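Local coordinates for mucin-like protocadherin (Homo sapiens, PDB 6OAE), which probably mediates calcium-dependent adhesion between neighbouring microvilli by pairing its extracellular cadherin repeats with CDHR2, the chain here being its first two repeats, at residues D61-S66 with V90-D95; N96-P101 with A127-K132. All coordinates share one frame; numbering follows the deposited sequence. Where two conformers were deposited one is given.

Contact 1 (D61-S66 with V90-D95); sequences DYEEKS and VLDVND. With CA (calcium ion), chain C; CA (calcium ion), chain D; CA (calcium ion), chain E.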
ATOM      1  N   ASP A  61      -7.876   7.316   5.560  1.00 22.73           N
ATOM      2  CA  ASP A  61      -6.571   6.735   5.163  1.00 23.76           C
ATOM      3  C   ASP A  61      -6.684   5.226   5.333  1.00 24.72           C
ATOM      4  O   ASP A  61      -6.695   4.758   6.476  1.00 24.04           O
ATOM      5  CB  ASP A  61      -5.424   7.321   5.981  1.00 24.52           C
ATOM      6  CG  ASP A  61      -4.075   6.647   5.753  1.00 24.02           C
ATOM      7  OD1 ASP A  61      -3.971   5.854   4.821  1.00 25.21           O
ATOM      8  OD2 ASP A  61      -3.165   6.925   6.525  1.00 24.78           O
ATOM      9  N   TYR A  62      -6.752   4.507   4.221  1.00 24.42           N
ATOM     10  CA  TYR A  62      -6.891   3.033   4.179  1.00 25.16           C
ATOM     11  C   TYR A  62      -5.795   2.332   5.011  1.00 25.62           C
ATOM     12  O   TYR A  62      -6.098   1.266   5.610  1.00 26.19           O
ATOM     13  CB  TYR A  62      -6.877   2.542   2.738  1.00 25.59           C
ATOM     14  CG  TYR A  62      -7.118   1.068   2.614  1.00 26.09           C
ATOM     15  CD1 TYR A  62      -8.405   0.569   2.511  1.00 26.37           C
ATOM     16  CD2 TYR A  62      -6.064   0.167   2.624  1.00 27.08           C
ATOM     17  CE1 TYR A  62      -8.648  -0.796   2.404  1.00 27.57           C
ATOM     18  CE2 TYR A  62      -6.290  -1.195   2.520  1.00 27.18           C
ATOM     19  CZ  TYR A  62      -7.584  -1.678   2.413  1.00 29.03           C
ATOM     20  OH  TYR A  62      -7.802  -3.024   2.310  1.00 30.85           O
ATOM     21  N   GLU A  63      -4.588   2.893   5.068  1.00 26.47           N
ATOM     22  CA  GLU A  63      -3.439   2.322   5.824  1.00 26.81           C
ATOM     23  C   GLU A  63      -3.612   2.540   7.347  1.00 29.15           C
ATOM     24  O   GLU A  63      -2.981   1.810   8.113  1.00 27.69           O
ATOM     25  CB  GLU A  63      -2.120   2.908   5.307  1.00 26.23           C
ATOM     26  CG  GLU A  63      -1.655   2.308   3.982  1.00 25.82           C
ATOM     27  CD  GLU A  63      -2.447   2.677   2.730  1.00 25.10           C
ATOM     28  OE1 GLU A  63      -2.616   3.886   2.464  1.00 25.90           O
ATOM     29  OE2 GLU A  63      -2.887   1.769   2.002  1.00 24.62           O
ATOM     30  N   GLU A  64      -4.427   3.506   7.780  1.00 30.42           N
ATOM     31  CA  GLU A  64      -4.690   3.780   9.220  1.00 30.91           C
ATOM     32  C   GLU A  64      -5.948   3.004   9.651  1.00 31.31           C
ATOM     33  O   GLU A  64      -5.884   2.317  10.691  1.00 29.30           O
ATOM     34  CB  GLU A  64      -4.770   5.296   9.420  1.00 33.36           C
ATOM     35  CG  GLU A  64      -5.059   5.740  10.851  1.00 36.03           C
ATOM     36  CD  GLU A  64      -6.507   6.091  11.156  1.00 39.48           C
ATOM     37  OE1 GLU A  64      -7.216   6.603  10.245  1.00 42.35           O
ATOM     38  OE2 GLU A  64      -6.931   5.862  12.312  1.00 44.94           O
ATOM     39  N   LYS A  65      -7.051   3.089   8.894  1.00 29.81           N
ATOM     40  CA  LYS A  65      -8.327   2.418   9.257  1.00 30.80           C
ATOM     41  C   LYS A  65      -9.210   2.320   8.015  1.00 30.62           C
ATOM     42  O   LYS A  65      -9.456   3.373   7.400  1.00 29.66           O
ATOM     43  CB  LYS A  65      -8.994   3.211  10.386  1.00 32.06           C
ATOM     44  CG  LYS A  65     -10.073   2.480  11.164  1.00 35.30           C
ATOM     45  CD  LYS A  65     -10.757   3.358  12.189  1.00 37.17           C
ATOM     46  CE  LYS A  65      -9.857   3.795  13.329  1.00 39.48           C
ATOM     47  NZ  LYS A  65      -9.541   2.670  14.240  1.00 41.53           N
ATOM     48  N   SER A  66      -9.660   1.111   7.663  1.00 29.30           N
ATOM     49  CA  SER A  66     -10.385   0.802   6.400  1.00 29.65           C
ATOM     50  C   SER A  66     -11.908   0.790   6.601  1.00 28.44           C
ATOM     51  O   SER A  66     -12.638   0.715   5.598  1.00 28.08           O
ATOM     52  CB  SER A  66      -9.910  -0.508   5.840  1.00 29.16           C
ATOM     53  OG  SER A  66     -10.298  -1.579   6.680  1.00 31.40           O
ATOM     54  N   VAL A  90     -13.719   2.204   3.466  1.00 22.24           N
ATOM     55  CA  VAL A  90     -12.657   3.023   2.830  1.00 22.47           C
ATOM     56  C   VAL A  90     -11.965   2.168   1.765  1.00 24.51           C
ATOM     57  O   VAL A  90     -11.552   1.043   2.086  1.00 26.13           O
ATOM     58  CB  VAL A  90     -11.653   3.550   3.864  1.00 22.13           C
ATOM     59  CG1 VAL A  90     -10.591   4.406   3.192  1.00 21.97           C
ATOM     60  CG2 VAL A  90     -12.349   4.315   4.978  1.00 22.34           C
ATOM     61  N   LEU A  91     -11.819   2.702   0.556  1.00 25.44           N
ATOM     62  CA  LEU A  91     -11.233   1.981  -0.594  1.00 26.48           C
ATOM     63  C   LEU A  91      -9.765   2.375  -0.712  1.00 26.19           C
ATOM     64  O   LEU A  91      -9.439   3.587  -0.644  1.00 22.84           O
ATOM     65  CB  LEU A  91     -11.972   2.317  -1.889  1.00 28.09           C
ATOM     66  CG  LEU A  91     -13.470   2.028  -1.900  1.00 30.88           C
ATOM     67  CD1 LEU A  91     -14.056   2.352  -3.267  1.00 31.06           C
ATOM     68  CD2 LEU A  91     -13.769   0.589  -1.500  1.00 31.57           C
ATOM     69  N   ASP A  92      -8.917   1.377  -0.899  1.00 25.89           N
ATOM     70  CA  ASP A  92      -7.460   1.584  -1.038  1.00 26.74           C
ATOM     71  C   ASP A  92      -7.175   2.291  -2.364  1.00 26.67           C
ATOM     72  O   ASP A  92      -7.817   1.961  -3.414  1.00 25.21           O
ATOM     73  CB  ASP A  92      -6.686   0.270  -0.922  1.00 28.30           C
ATOM     74  CG  ASP A  92      -5.188   0.487  -1.033  1.00 29.31           C
ATOM     75  OD1 ASP A  92      -4.679   1.511  -0.451  1.00 27.82           O
ATOM     76  OD2 ASP A  92      -4.537  -0.330  -1.737  1.00 31.74           O
ATOM     77  N   VAL A  93      -6.256   3.238  -2.307  1.00 25.42           N
ATOM     78  CA  VAL A  93      -5.673   3.974  -3.457  1.00 26.56           C
ATOM     79  C   VAL A  93      -4.171   3.653  -3.451  1.00 25.95           C
ATOM     80  O   VAL A  93      -3.600   3.432  -2.345  1.00 24.90           O
ATOM     81  CB  VAL A  93      -5.970   5.481  -3.325  1.00 28.05           C
ATOM     82  CG1 VAL A  93      -5.105   6.344  -4.244  1.00 29.95           C
ATOM     83  CG2 VAL A  93      -7.458   5.771  -3.550  1.00 29.13           C
ATOM     84  N   ASN A  94      -3.552   3.605  -4.623  1.00 25.94           N
ATOM     85  CA  ASN A  94      -2.078   3.463  -4.740  1.00 26.01           C
ATOM     86  C   ASN A  94      -1.479   4.826  -4.386  1.00 25.21           C
ATOM     87  O   ASN A  94      -1.206   5.622  -5.311  1.00 23.73           O
ATOM     88  CB  ASN A  94      -1.681   2.927  -6.128  1.00 26.95           C
ATOM     89  CG  ASN A  94      -0.183   2.760  -6.261  1.00 27.04           C
ATOM     90  OD1 ASN A  94       0.524   2.858  -5.266  1.00 25.03           O
ATOM     91  ND2 ASN A  94       0.301   2.521  -7.475  1.00 27.91           N
ATOM     92  N   ASP A  95      -1.305   5.113  -3.092  1.00 24.55           N
ATOM     93  CA  ASP A  95      -0.885   6.449  -2.593  1.00 25.55           C
ATOM     94  C   ASP A  95       0.490   6.387  -1.900  1.00 25.71           C
ATOM     95  O   ASP A  95       0.922   7.437  -1.364  1.00 26.48           O
ATOM     96  CB  ASP A  95      -1.966   7.067  -1.688  1.00 24.54           C
ATOM     97  CG  ASP A  95      -2.301   6.322  -0.410  1.00 24.05           C
ATOM     98  OD1 ASP A  95      -2.080   5.099  -0.354  1.00 24.76           O
ATOM     99  OD2 ASP A  95      -2.816   6.982   0.558  1.00 23.31           O
TER
HETATM  100 CA    CA C 302      -3.179   3.109  -0.046  1.00 21.83          CA
HETATM  101 CA    CA D 303      -3.156   6.149   2.585  1.00 23.27          CA
HETATM  102 CA    CA E 304       2.068   1.730  -3.874  1.00 23.42          CA
HETATM  103  O   HOH W   1     -12.510  -1.071   2.853  1.00 35.85           O
HETATM  104  O   HOH W   2      -3.598   8.440   3.180  1.00 21.40           O

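Contact 2 (N96-P101 with A127-K132); sequences NAPEFP and AEDRDK. With CA (calcium ion), chain E; CA (calcium ion), chain C.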
ATOM      1  N   ASN A  96       1.162   5.229  -1.921  1.00 25.52           N
ATOM      2  CA  ASN A  96       2.491   5.005  -1.305  1.00 24.45           C
ATOM      3  C   ASN A  96       3.453   4.495  -2.378  1.00 25.31           C
ATOM      4  O   ASN A  96       3.029   3.710  -3.254  1.00 23.87           O
ATOM      5  CB  ASN A  96       2.400   4.046  -0.113  1.00 24.04           C
ATOM      6  CG  ASN A  96       1.658   4.671   1.052  1.00 24.71           C
ATOM      7  OD1 ASN A  96       2.242   5.401   1.845  1.00 26.52           O
ATOM      8  ND2 ASN A  96       0.377   4.395   1.163  1.00 23.57           N
ATOM      9  N   ALA A  97       4.704   4.956  -2.326  1.00 24.85           N
ATOM     10  CA  ALA A  97       5.773   4.539  -3.262  1.00 24.42           C
ATOM     11  C   ALA A  97       6.526   3.371  -2.631  1.00 25.38           C
ATOM     12  O   ALA A  97       6.666   3.296  -1.404  1.00 24.92           O
ATOM     13  CB  ALA A  97       6.687   5.698  -3.584  1.00 24.10           C
ATOM     14  N   PRO A  98       7.011   2.396  -3.431  1.00 24.81           N
ATOM     15  CA  PRO A  98       7.870   1.354  -2.888  1.00 25.47           C
ATOM     16  C   PRO A  98       9.205   2.014  -2.533  1.00 25.79           C
ATOM     17  O   PRO A  98       9.597   2.981  -3.162  1.00 25.56           O
ATOM     18  CB  PRO A  98       7.977   0.310  -4.014  1.00 25.84           C
ATOM     19  CG  PRO A  98       7.718   1.115  -5.283  1.00 25.23           C
ATOM     20  CD  PRO A  98       6.771   2.228  -4.869  1.00 25.45           C
ATOM     21  N   GLU A  99       9.854   1.487  -1.500  1.00 28.19           N
ATOM     22  CA  GLU A  99      11.143   2.000  -1.008  1.00 28.98           C
ATOM     23  C   GLU A  99      12.076   0.824  -0.780  1.00 27.15           C
ATOM     24  O   GLU A  99      11.642  -0.150  -0.147  1.00 27.29           O
ATOM     25  CB  GLU A  99      10.936   2.762   0.298  1.00 31.95           C
ATOM     26  CG  GLU A  99      10.181   4.055   0.121  1.00 36.15           C
ATOM     27  CD  GLU A  99       9.712   4.681   1.425  1.00 37.91           C
ATOM     28  OE1 GLU A  99      10.260   4.318   2.478  1.00 40.85           O
ATOM     29  OE2 GLU A  99       8.796   5.522   1.370  1.00 46.60           O
ATOM     30  N   PHE A 100      13.292   0.918  -1.301  1.00 27.31           N
ATOM     31  CA  PHE A 100      14.386  -0.021  -0.980  1.00 26.52           C
ATOM     32  C   PHE A 100      14.977   0.424   0.347  1.00 29.09           C
ATOM     33  O   PHE A 100      15.030   1.627   0.596  1.00 29.28           O
ATOM     34  CB  PHE A 100      15.476   0.006  -2.035  1.00 26.07           C
ATOM     35  CG  PHE A 100      15.112  -0.617  -3.356  1.00 24.41           C
ATOM     36  CD1 PHE A 100      14.928  -1.991  -3.456  1.00 23.51           C
ATOM     37  CD2 PHE A 100      14.996   0.167  -4.498  1.00 23.60           C
ATOM     38  CE1 PHE A 100      14.626  -2.571  -4.678  1.00 23.29           C
ATOM     39  CE2 PHE A 100      14.690  -0.417  -5.721  1.00 22.77           C
ATOM     40  CZ  PHE A 100      14.514  -1.779  -5.807  1.00 23.29           C
ATOM     41  N   PRO A 101      15.396  -0.504   1.234  1.00 30.22           N
ATOM     42  CA  PRO A 101      16.155  -0.123   2.440  1.00 30.80           C
ATOM     43  C   PRO A 101      17.651   0.211   2.217  1.00 31.29           C
ATOM     44  O   PRO A 101      18.374   0.338   3.201  1.00 32.77           O
ATOM     45  CB  PRO A 101      15.943  -1.363   3.316  1.00 30.10           C
ATOM     46  CG  PRO A 101      15.899  -2.516   2.328  1.00 30.24           C
ATOM     47  CD  PRO A 101      15.098  -1.948   1.172  1.00 29.65           C
ATOM     48  N   ALA A 127      11.949  -4.470  -1.907  1.00 26.42           N
ATOM     49  CA  ALA A 127      11.436  -3.174  -1.435  1.00 26.67           C
ATOM     50  C   ALA A 127      10.192  -3.429  -0.581  1.00 26.99           C
ATOM     51  O   ALA A 127       9.711  -4.576  -0.530  1.00 27.84           O
ATOM     52  CB  ALA A 127      11.142  -2.291  -2.622  1.00 26.30           C
ATOM     53  N   GLU A 128       9.695  -2.374   0.055  1.00 27.85           N
ATOM     54  CA  GLU A 128       8.438  -2.401   0.839  0.50 28.04           C
ATOM     55  C   GLU A 128       7.586  -1.209   0.413  1.00 26.98           C
ATOM     56  O   GLU A 128       8.157  -0.114   0.197  1.00 25.71           O
ATOM     57  CB  GLU A 128       8.685  -2.355   2.345  0.50 29.44           C
ATOM     58  CG  GLU A 128       7.471  -2.781   3.150  0.50 29.66           C
ATOM     59  CD  GLU A 128       7.799  -3.064   4.603  0.50 30.67           C
ATOM     60  OE1 GLU A 128       9.008  -3.020   4.951  0.50 30.42           O
ATOM     61  OE2 GLU A 128       6.866  -3.324   5.377  0.50 32.14           O
ATOM     62  N   ASP A 129       6.289  -1.462   0.279  1.00 26.93           N
ATOM     63  CA  ASP A 129       5.270  -0.474  -0.144  1.00 26.23           C
ATOM     64  C   ASP A 129       4.157  -0.509   0.903  1.00 25.98           C
ATOM     65  O   ASP A 129       3.588  -1.606   1.121  1.00 24.64           O
ATOM     66  CB  ASP A 129       4.824  -0.827  -1.560  1.00 25.41           C
ATOM     67  CG  ASP A 129       3.928   0.187  -2.202  1.00 24.89           C
ATOM     68  OD1 ASP A 129       3.062   0.757  -1.485  1.00 23.53           O
ATOM     69  OD2 ASP A 129       4.082   0.397  -3.412  1.00 24.92           O
ATOM     70  N   ARG A 130       3.854   0.641   1.521  1.00 27.18           N
ATOM     71  CA  ARG A 130       2.819   0.741   2.597  1.00 26.66           C
ATOM     72  C   ARG A 130       1.415   0.466   2.031  1.00 25.60           C
ATOM     73  O   ARG A 130       0.500   0.283   2.839  1.00 24.54           O
ATOM     74  CB  ARG A 130       2.936   2.075   3.342  1.00 28.76           C
ATOM     75  CG  ARG A 130       4.218   2.211   4.161  1.00 31.27           C
ATOM     76  CD  ARG A 130       4.287   3.507   4.957  1.00 33.51           C
ATOM     77  NE  ARG A 130       5.495   3.587   5.775  1.00 34.38           N
ATOM     78  CZ  ARG A 130       5.703   2.888   6.885  1.00 37.17           C
ATOM     79  NH1 ARG A 130       6.846   3.020   7.542  1.00 37.96           N
ATOM     80  NH2 ARG A 130       4.772   2.059   7.347  1.00 39.05           N
ATOM     81  N   ASP A 131       1.227   0.425   0.711  1.00 24.36           N
ATOM     82  CA  ASP A 131       0.026  -0.193   0.096  1.00 25.62           C
ATOM     83  C   ASP A 131       0.238  -1.703   0.197  1.00 27.14           C
ATOM     84  O   ASP A 131       0.864  -2.287  -0.713  1.00 26.30           O
ATOM     85  CB  ASP A 131      -0.179   0.275  -1.344  1.00 23.69           C
ATOM     86  CG  ASP A 131      -0.329   1.770  -1.459  1.00 23.80           C
ATOM     87  OD1 ASP A 131      -1.126   2.325  -0.673  1.00 24.08           O
ATOM     88  OD2 ASP A 131       0.348   2.375  -2.317  1.00 21.44           O
ATOM     89  N   LYS A 132      -0.238  -2.311   1.273  1.00 29.24           N
ATOM     90  CA  LYS A 132       0.059  -3.730   1.611  1.00 32.17           C
ATOM     91  C   LYS A 132      -0.337  -4.671   0.460  1.00 31.10           C
ATOM     92  O   LYS A 132       0.277  -5.724   0.348  1.00 31.34           O
ATOM     93  CB  LYS A 132      -0.703  -4.153   2.864  1.00 35.58           C
ATOM     94  CG  LYS A 132      -0.227  -3.554   4.177  1.00 39.99           C
ATOM     95  CD  LYS A 132      -0.671  -4.387   5.394  1.00 43.42           C
ATOM     96  CE  LYS A 132      -2.085  -4.108   5.889  1.00 46.99           C
ATOM     97  NZ  LYS A 132      -3.138  -4.196   4.837  1.00 48.28           N
TER
HETATM   98 CA    CA E 304       2.068   1.730  -3.874  1.00 23.42          CA
HETATM   99 CA    CA C 302      -3.179   3.109  -0.046  1.00 21.83          CA
HETATM  100  O   HOH W   3       5.711   3.031   1.062  1.00 24.33           O

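Contact 1 (D61-S66 with V90-D95)
Tyr62 lays one face of its ring on Asp92: the Asp92 CB sits 3.5 Å from the Tyr62 ring centroid, a CH-pi contact almost straight above the centre. Ring and carboxylate planes are 33° apart, and the two side chains cross at about a right angle. With Tyr62 CG anti to the backbone N (chi1 -176°), the ring reaches across the gap, and its edge comes up to the carbonyl of Val90. At the base of the tyrosine, Val90 CG1 packs against Tyr62 CB, while Val90 N gives a 2.8 Å hydrogen bond to Ser66 O, which closes this end of the contact.

At the other end Glu63 also crosses Asp92 at about a right angle, their carboxylates turned 72° apart. Its chain bends at chi2 and brings both oxygens onto one calcium ion, the one that Asp92 OD1 holds at 2.2 Å and that Val93 O and Asp95 OD1 also bind. Glu63 OE1 bridges to a second calcium ion at 2.3 Å, shared with Asp61 OD1, Asp95 OD2 and a water. Asp61 OD1 also accepts from Glu63 N in an Asx turn. Glu17 joins both ions, Asp131 the first, and Asp95 OD2 has a further partner in Asn18.

Glu63 OE2 and Asp92 OD1 stand just 3.0 Å apart without a hydrogen bond. Such crowding of acidic oxygens is probably tolerable only with calcium between them, consistent with a cadherin linker that stiffens when the ions bind.

Contact 2 (N96-P101 with A127-K132)
Asn96 grips the carboxylate of Asp131 twice. Its backbone N meets Asp131 OD2 on the syn side at 3.0 Å; its side-chain ND2 reaches Asp131 OD1 at 3.1 Å in a nearly straight bond (171°), within the amide plane of Asn96 but from above the carboxylate plane. Amide and carboxylate are turned 64° apart. Asn96 CG lies anti to its own carbonyl carbon (chi1 -69°), which leaves the amide beside the backbone N, so that both donors face the same carboxylate. The amide carbon CG also rests on Arg130 CB, a van der Waals contact.

The metal bonds use the same acid. Asp131 OD2 and Asn96 O bind one calcium ion, the latter at 2.3 Å, and Asp129 adds both its oxygens, OD2 at 2.5 Å and OD1 more loosely. Asn94, Asp134 and Asp183 complete this site. Asp131 OD1 turns to a second calcium ion, 2.3 Å away. Asp129 OD1 also accepts from Asp131 N, an Asx turn that ties the two acids together.

Farther along, the backbones run antiparallel through a single bridge: Glu99 and Glu128 form a hydrogen-bonded pair, N to O in both directions. A water links Ala97 O with Arg130 N.

Apolar contacts lie at the end away from the metals. Ala127 CB sits over one face of the Phe100 ring, 3.9 Å from Phe100 CD1, and also touches Pro98 CB; Val181 of strand 174-182 meets all three side chains.

With both oxygens of Asp131 held by calcium and by Asn96 donors, its carboxylate has little scope to rotate, and its negative charge is probably well balanced. The interrepeat chain is thereby fastened to the second repeat.

How the contacts relate
Both contacts belong to the calcium-binding junction between two cadherin repeats, contact 1 on the first-repeat side, contact 2 toward the second, with ions shared between them. Contact 1 is a surface contact at the end of the first repeat, where strand 79-91 runs out; contact 2, partly buried, joins the following chain to a loop of the second. Their chemistry differs accordingly: contact 1 relies on acidic side chains around two ions and an aromatic ring, whereas contact 2 adds a beta bridge and an apolar end against the second repeat's sheet. They meet directly through metal ligands. Asp131 OD1 comes within 3.0 Å of Asp95 OD1, and two of the three ions take ligands from both contacts, making one continuous calcium cluster.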